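Local coordinates for protein subclass B1 metallo-beta-lactamase (Myroides odoratimimus, PDB 6T5L) that probably hydrolyses the beta-lactam ring of carbapenems and related antibiotics, using zinc ions bound in its active site, at residues A[18-22]-A[23-27]; A[168-171]-A[172-175]; A[225-228]-A[229-232]. All coordinates share one frame; numbering follows the deposited sequence.

Contact 1: residues A[18-22]-A[23-27]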
# COMPACT_ATOMS: atom_id res chain seq x y z
N ILE A 18 14.52 -3.45 11.82
CA ILE A 18 13.34 -2.90 12.48
C ILE A 18 13.70 -1.51 12.98
O ILE A 18 14.64 -1.36 13.75
CB ILE A 18 12.90 -3.79 13.65
CG1 ILE A 18 12.42 -5.16 13.16
CG2 ILE A 18 11.86 -3.03 14.52
CD1 ILE A 18 12.61 -6.26 14.19
N VAL A 19 13.01 -0.49 12.52
CA VAL A 19 13.37 0.84 13.00
C VAL A 19 12.34 1.43 13.95
O VAL A 19 12.58 2.51 14.48
CB VAL A 19 13.64 1.78 11.82
CG1 VAL A 19 14.88 1.30 11.09
CG2 VAL A 19 12.43 1.82 10.96
N TYR A 20 11.23 0.76 14.20
CA TYR A 20 10.19 1.22 15.13
C TYR A 20 9.31 0.03 15.43
O TYR A 20 8.94 -0.71 14.51
CB TYR A 20 9.38 2.37 14.52
CG TYR A 20 8.25 2.90 15.40
CD1 TYR A 20 6.99 2.32 15.40
CD2 TYR A 20 8.45 4.01 16.19
CE1 TYR A 20 5.96 2.82 16.20
CE2 TYR A 20 7.47 4.51 16.99
CZ TYR A 20 6.21 3.93 16.99
OH TYR A 20 5.19 4.46 17.80
N GLN A 21 8.94 -0.18 16.69
CA GLN A 21 8.05 -1.29 16.99
C GLN A 21 7.35 -1.07 18.32
O GLN A 21 7.97 -0.71 19.34
CB GLN A 21 8.81 -2.62 17.02
CG GLN A 21 7.97 -3.84 17.42
CD GLN A 21 8.75 -5.15 17.34
OE1 GLN A 21 9.94 -5.20 17.65
NE2 GLN A 21 8.06 -6.22 16.95
N THR A 22 6.08 -1.42 18.31
CA THR A 22 5.06 -1.08 19.29
C THR A 22 3.97 -2.13 19.09
O THR A 22 3.96 -2.84 18.08
CB THR A 22 4.62 0.37 19.01
OG1 THR A 22 5.56 1.30 19.61
CG2 THR A 22 3.27 0.63 19.34
N GLU A 23 3.07 -2.26 20.06
CA GLU A 23 1.95 -3.17 19.88
C GLU A 23 1.08 -2.76 18.69
O GLU A 23 0.36 -3.60 18.14
CB GLU A 23 1.10 -3.22 21.15
CG GLU A 23 0.42 -1.89 21.48
CD GLU A 23 -0.65 -2.00 22.56
OE1 GLU A 23 -1.26 -3.08 22.69
OE2 GLU A 23 -0.89 -0.99 23.25
N ASN A 24 1.08 -1.49 18.31
CA ASN A 24 0.19 -1.02 17.26
C ASN A 24 0.83 -0.87 15.89
O ASN A 24 0.10 -0.76 14.90
CB ASN A 24 -0.40 0.35 17.60
CG ASN A 24 -1.25 0.34 18.85
OD1 ASN A 24 -2.04 -0.57 19.05
ND2 ASN A 24 -1.11 1.35 19.68
N LEU A 25 2.16 -0.80 15.81
CA LEU A 25 2.84 -0.40 14.58
C LEU A 25 4.25 -0.98 14.53
O LEU A 25 5.03 -0.75 15.45
CB LEU A 25 2.95 1.14 14.51
CG LEU A 25 3.63 1.70 13.28
CD1 LEU A 25 2.75 1.29 12.06
CD2 LEU A 25 3.85 3.19 13.28
N ILE A 26 4.59 -1.67 13.45
CA ILE A 26 5.97 -2.07 13.17
C ILE A 26 6.44 -1.42 11.88
O ILE A 26 5.71 -1.40 10.87
CB ILE A 26 6.11 -3.59 13.04
CG1 ILE A 26 5.78 -4.23 14.39
CG2 ILE A 26 7.57 -4.02 12.67
CD1 ILE A 26 5.20 -5.54 14.24
N ILE A 27 7.68 -0.90 11.90
CA ILE A 27 8.28 -0.34 10.69
C ILE A 27 9.59 -1.07 10.44
O ILE A 27 10.46 -1.09 11.31
CB ILE A 27 8.51 1.17 10.80
CG1 ILE A 27 7.21 1.88 11.13
CG2 ILE A 27 9.03 1.76 9.49
CD1 ILE A 27 7.35 3.39 11.22

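Contact 2: residues A[168-171]-A[172-175]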
# COMPACT_ATOMS: atom_id res chain seq x y z
N GLY A 168 2.02 0.25 -6.26
CA GLY A 168 2.99 1.32 -6.07
C GLY A 168 4.35 0.82 -6.56
O GLY A 168 4.65 -0.39 -6.51
N TYR A 169 5.13 1.75 -7.09
CA TYR A 169 6.42 1.48 -7.68
C TYR A 169 7.40 2.61 -7.42
O TYR A 169 7.11 3.78 -7.73
CB TYR A 169 6.26 1.30 -9.19
CG TYR A 169 7.51 0.90 -9.91
CD1 TYR A 169 8.29 -0.13 -9.45
CD2 TYR A 169 7.90 1.55 -11.06
CE1 TYR A 169 9.46 -0.54 -10.15
CE2 TYR A 169 9.03 1.16 -11.77
CZ TYR A 169 9.82 0.12 -11.30
OH TYR A 169 10.94 -0.28 -11.96
N PHE A 170 8.57 2.23 -6.90
CA PHE A 170 9.72 3.13 -6.81
C PHE A 170 10.91 2.53 -7.54
O PHE A 170 11.61 1.66 -6.98
CB PHE A 170 10.02 3.34 -5.33
CG PHE A 170 11.05 4.43 -5.04
CD1 PHE A 170 10.80 5.76 -5.35
CD2 PHE A 170 12.27 4.09 -4.46
CE1 PHE A 170 11.77 6.74 -5.07
CE2 PHE A 170 13.24 5.08 -4.16
CZ PHE A 170 12.99 6.39 -4.46
N PRO A 171 11.20 2.96 -8.79
CA PRO A 171 12.26 2.29 -9.57
C PRO A 171 13.66 2.41 -9.01
O PRO A 171 14.48 1.53 -9.30
CB PRO A 171 12.18 2.95 -10.97
CG PRO A 171 11.36 4.24 -10.78
CD PRO A 171 10.45 3.93 -9.62
N GLU A 172 14.00 3.47 -8.28
CA GLU A 172 15.36 3.64 -7.77
C GLU A 172 15.77 2.47 -6.88
O GLU A 172 16.92 2.02 -6.91
CB GLU A 172 15.48 4.97 -7.03
CG GLU A 172 16.88 5.35 -6.62
CD GLU A 172 17.78 5.49 -7.81
OE1 GLU A 172 17.45 6.27 -8.74
OE2 GLU A 172 18.80 4.79 -7.83
N ASP A 173 14.85 1.93 -6.09
CA ASP A 173 15.17 0.77 -5.27
C ASP A 173 14.49 -0.49 -5.80
O ASP A 173 14.25 -1.41 -5.02
CB ASP A 173 14.75 1.00 -3.81
CG ASP A 173 15.74 1.83 -3.03
OD1 ASP A 173 16.74 2.25 -3.62
OD2 ASP A 173 15.53 2.01 -1.79
N ASN A 174 14.04 -0.48 -7.04
CA ASN A 174 13.41 -1.67 -7.67
C ASN A 174 12.29 -2.26 -6.79
O ASN A 174 12.21 -3.47 -6.56
CB ASN A 174 14.46 -2.74 -7.97
CG ASN A 174 15.57 -2.26 -8.89
OD1 ASN A 174 16.67 -2.00 -8.46
ND2 ASN A 174 15.29 -2.18 -10.17
N ALA A 175 11.44 -1.39 -6.29
CA ALA A 175 10.53 -1.75 -5.23
C ALA A 175 9.08 -1.63 -5.68
O ALA A 175 8.68 -0.59 -6.25
CB ALA A 175 10.78 -0.85 -4.01

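Contact 3: residues A[225-228]-A[229-232]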
# COMPACT_ATOMS: atom_id res chain seq x y z
N GLY A 225 9.04 -10.34 -0.35
CA GLY A 225 10.14 -11.00 -1.02
C GLY A 225 10.36 -10.43 -2.40
O GLY A 225 10.31 -9.22 -2.59
N GLY A 226 10.65 -11.30 -3.38
CA GLY A 226 10.92 -10.91 -4.75
C GLY A 226 9.77 -11.18 -5.71
O GLY A 226 8.60 -11.31 -5.32
N ILE A 227 10.11 -11.22 -7.00
CA ILE A 227 9.11 -11.40 -8.05
C ILE A 227 8.42 -12.75 -7.97
O ILE A 227 7.36 -12.94 -8.58
CB ILE A 227 9.71 -11.21 -9.46
CG1 ILE A 227 10.96 -12.07 -9.64
CG2 ILE A 227 10.03 -9.76 -9.73
CD1 ILE A 227 11.63 -11.83 -10.95
N GLU A 228 8.96 -13.69 -7.20
CA GLU A 228 8.28 -14.95 -6.96
C GLU A 228 6.93 -14.76 -6.26
O GLU A 228 6.08 -15.66 -6.29
CB GLU A 228 9.24 -15.87 -6.17
CG GLU A 228 9.50 -15.51 -4.70
CD GLU A 228 10.59 -14.44 -4.42
OE1 GLU A 228 11.16 -13.80 -5.36
OE2 GLU A 228 10.86 -14.24 -3.19
N LEU A 229 6.69 -13.61 -5.65
CA LEU A 229 5.35 -13.37 -5.12
C LEU A 229 4.38 -13.17 -6.26
O LEU A 229 3.27 -13.70 -6.22
CB LEU A 229 5.32 -12.16 -4.19
CG LEU A 229 5.68 -12.55 -2.76
CD1 LEU A 229 7.14 -13.05 -2.57
CD2 LEU A 229 5.42 -11.34 -1.86
N PHE A 230 4.81 -12.46 -7.32
CA PHE A 230 4.03 -12.38 -8.55
C PHE A 230 3.69 -13.79 -9.06
O PHE A 230 2.53 -14.13 -9.31
CB PHE A 230 4.82 -11.65 -9.63
CG PHE A 230 5.19 -10.22 -9.33
CD1 PHE A 230 4.53 -9.47 -8.35
CD2 PHE A 230 6.19 -9.61 -10.08
CE1 PHE A 230 4.86 -8.15 -8.13
CE2 PHE A 230 6.53 -8.30 -9.84
CZ PHE A 230 5.84 -7.56 -8.87
N ASP A 231 4.73 -14.61 -9.24
CA ASP A 231 4.54 -15.94 -9.82
C ASP A 231 3.58 -16.75 -8.99
O ASP A 231 2.67 -17.40 -9.51
CB ASP A 231 5.87 -16.70 -9.91
CG ASP A 231 6.79 -16.17 -10.97
OD1 ASP A 231 6.29 -15.63 -11.97
OD2 ASP A 231 8.02 -16.34 -10.81
N TYR A 232 3.78 -16.74 -7.67
CA TYR A 232 2.93 -17.53 -6.80
C TYR A 232 1.47 -17.04 -6.87
O TYR A 232 0.54 -17.84 -6.93
CB TYR A 232 3.50 -17.50 -5.38
CG TYR A 232 2.55 -18.18 -4.43
CD1 TYR A 232 2.62 -19.58 -4.21
CD2 TYR A 232 1.54 -17.44 -3.83
CE1 TYR A 232 1.67 -20.21 -3.37
CE2 TYR A 232 0.59 -18.06 -3.00
CZ TYR A 232 0.66 -19.42 -2.76
OH TYR A 232 -0.28 -19.93 -1.91

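Contact 1: residues A[18-22]-A[23-27]
Tyr20 and Leu25 meet across the first beta hairpin of the metallo-beta-lactamase fold, where strand 17-21 turns back into strand 25-29. Their side chains cross at about a right angle. Tyr20 CB starts on the same side of the sheet as Ile27 and lies 4.0 Å from Ile27 CB, with Ile27 CD1 also close to it. The ring carbon CD1 comes next and is near both Leu25 O and Leu25 CD2. CE1 makes the nearest apolar approach, 3.6 Å from Leu25 CD2. At the tip, OH leaves the hairpin and hydrogen-bonds to Glu76 of helix 71-83. The ring also meets that of Phe80 on the same helix. CG of Tyr20 stands anti to the backbone N (chi1 179°), and this turns the ring toward Leu25.

On the other side of the sheet, Gln21 and Ile26 lie side by side and point the same way. Gln21 CG rests 3.8 Å from Ile26 CG1. The extended Gln21 chain brings its NE2 near Ile26 CD1 as well.

The pairing is antiparallel, with a classic beta bulge where Val19 and Tyr20 both face Ile27. Ile27 N gives a nearly straight hydrogen bond to Tyr20 O, 2.9 Å long. Val19 N in turn donates to Ile27 O, so both polar backbone atoms of Ile27 are used at the bulge. At the turn, the Asn24 side chain bonds to Lys72 and Glu76, tying this end of the hairpin to helix 71-83. The bulge also brings Val19 against Ile27, and their CG2 methyl groups touch at 3.7 Å.

Contact 2: residues A[168-171]-A[172-175]
The Tyr169 ring meets Ala175 O, and the Phe170 ring meets Glu172, in a tight beta turn that links strand 167-170 to strand 175-179 and carries a G1 beta bulge. One face of the Tyr169 ring has Pro171 N over its centre, 3.9 Å above the plane. Ala175 O approaches the same ring obliquely, 3.3 Å from Tyr169 CD1. The Tyr169 ring also meets that of Tyr211, and its side chain lies about 3 Å from a bound magnesium ion. The Phe170 ring has Glu172 N above one face, offset toward the rim. Glu172 CB touches Phe170 CE2 at 3.6 Å, while Asp173 CB packs near CD2. CG of Phe170 stands anti to the backbone N (chi1 -170°), which sends the ring toward Glu172 and Asp173. His33 meets this ring from outside the turn, and its backbone N binds Asp173 OD2.

Asn174 and Ala175 both face Phe170 at the bulge. Asn174 has positive phi and psi (51° and 46°), the backbone shape expected at the first position of a G1 bulge, where glycine is common. Its CB points away from segment 168-171.

Backbone bonds close the turn. Phe170 N donates to Ala175 O at 2.9 Å, in the carbonyl plane and almost straight. Ala175 N returns a bond of 3.1 Å to Phe170 O, from above that carbonyl's plane. Phe170 is the last residue of its strand, and its O also receives a weak bond from Asp173 N, so two N-H groups converge on one oxygen. The remaining bond joins Asn174 N to Pro171 O at 3.1 Å, with the donor well above the carbonyl plane.

Contact 3: residues A[225-228]-A[229-232]
Ile227 and Phe230 pack together at the start of helix 228-237. Ile227 CG2 lies 3.8 Å from Phe230 CE2, and Ile227 CG2 also lies near Phe230 CD2. Leu229 sets CD1 4.0 Å from Gly225 CA. The acidic chain of Glu228 runs alongside Leu229.

Backbone hydrogen bonds start the helix. Leu229 N donates to Gly226 O at 3.0 Å. Asp231 N reaches Ile227 O, in the carbonyl plane, and Tyr232 N binds Glu228 O at 2.9 Å. These last two bonds join residues four apart, as in an alpha helix.

One side-chain bond folds back over the loop. A bend in the Glu228 chain (chi2 -84°) folds the carboxylate back toward the loop, where OE2 accepts from Gly226 N at 3.0 Å, met from above the carboxylate plane.

The polar ends continue beyond the segment. Asp231 forms a salt bridge with Lys208, and Tyr232 OH bonds to Ala187 O. Phe230 packs on helix 200-210 and on Val217, while Leu229 rests on Val217 and Pro219 of strand 216-219, so the helix start packs against both helix 200-210 and strand 216-219.

The three contacts follow one another along the chain. Contact 1 lies in the first hairpin, at the outer edge of the six-stranded sheet. Contact 2 is a turn in the five-stranded sheet, and contact 3 opens the C-terminal helix just after the last strand of that sheet. Contacts 2 and 3 are neighbours, with centres about 15 Å apart and nearest atoms about 7 Å apart. Contact 1 is farther off, its centre about 23 Å from contact 2 and 25 Å from contact 3. None touches another. Together they lie in the two main sheets of the metallo-beta-lactamase sandwich and on the C-terminal helix, and none supplies a zinc ligand.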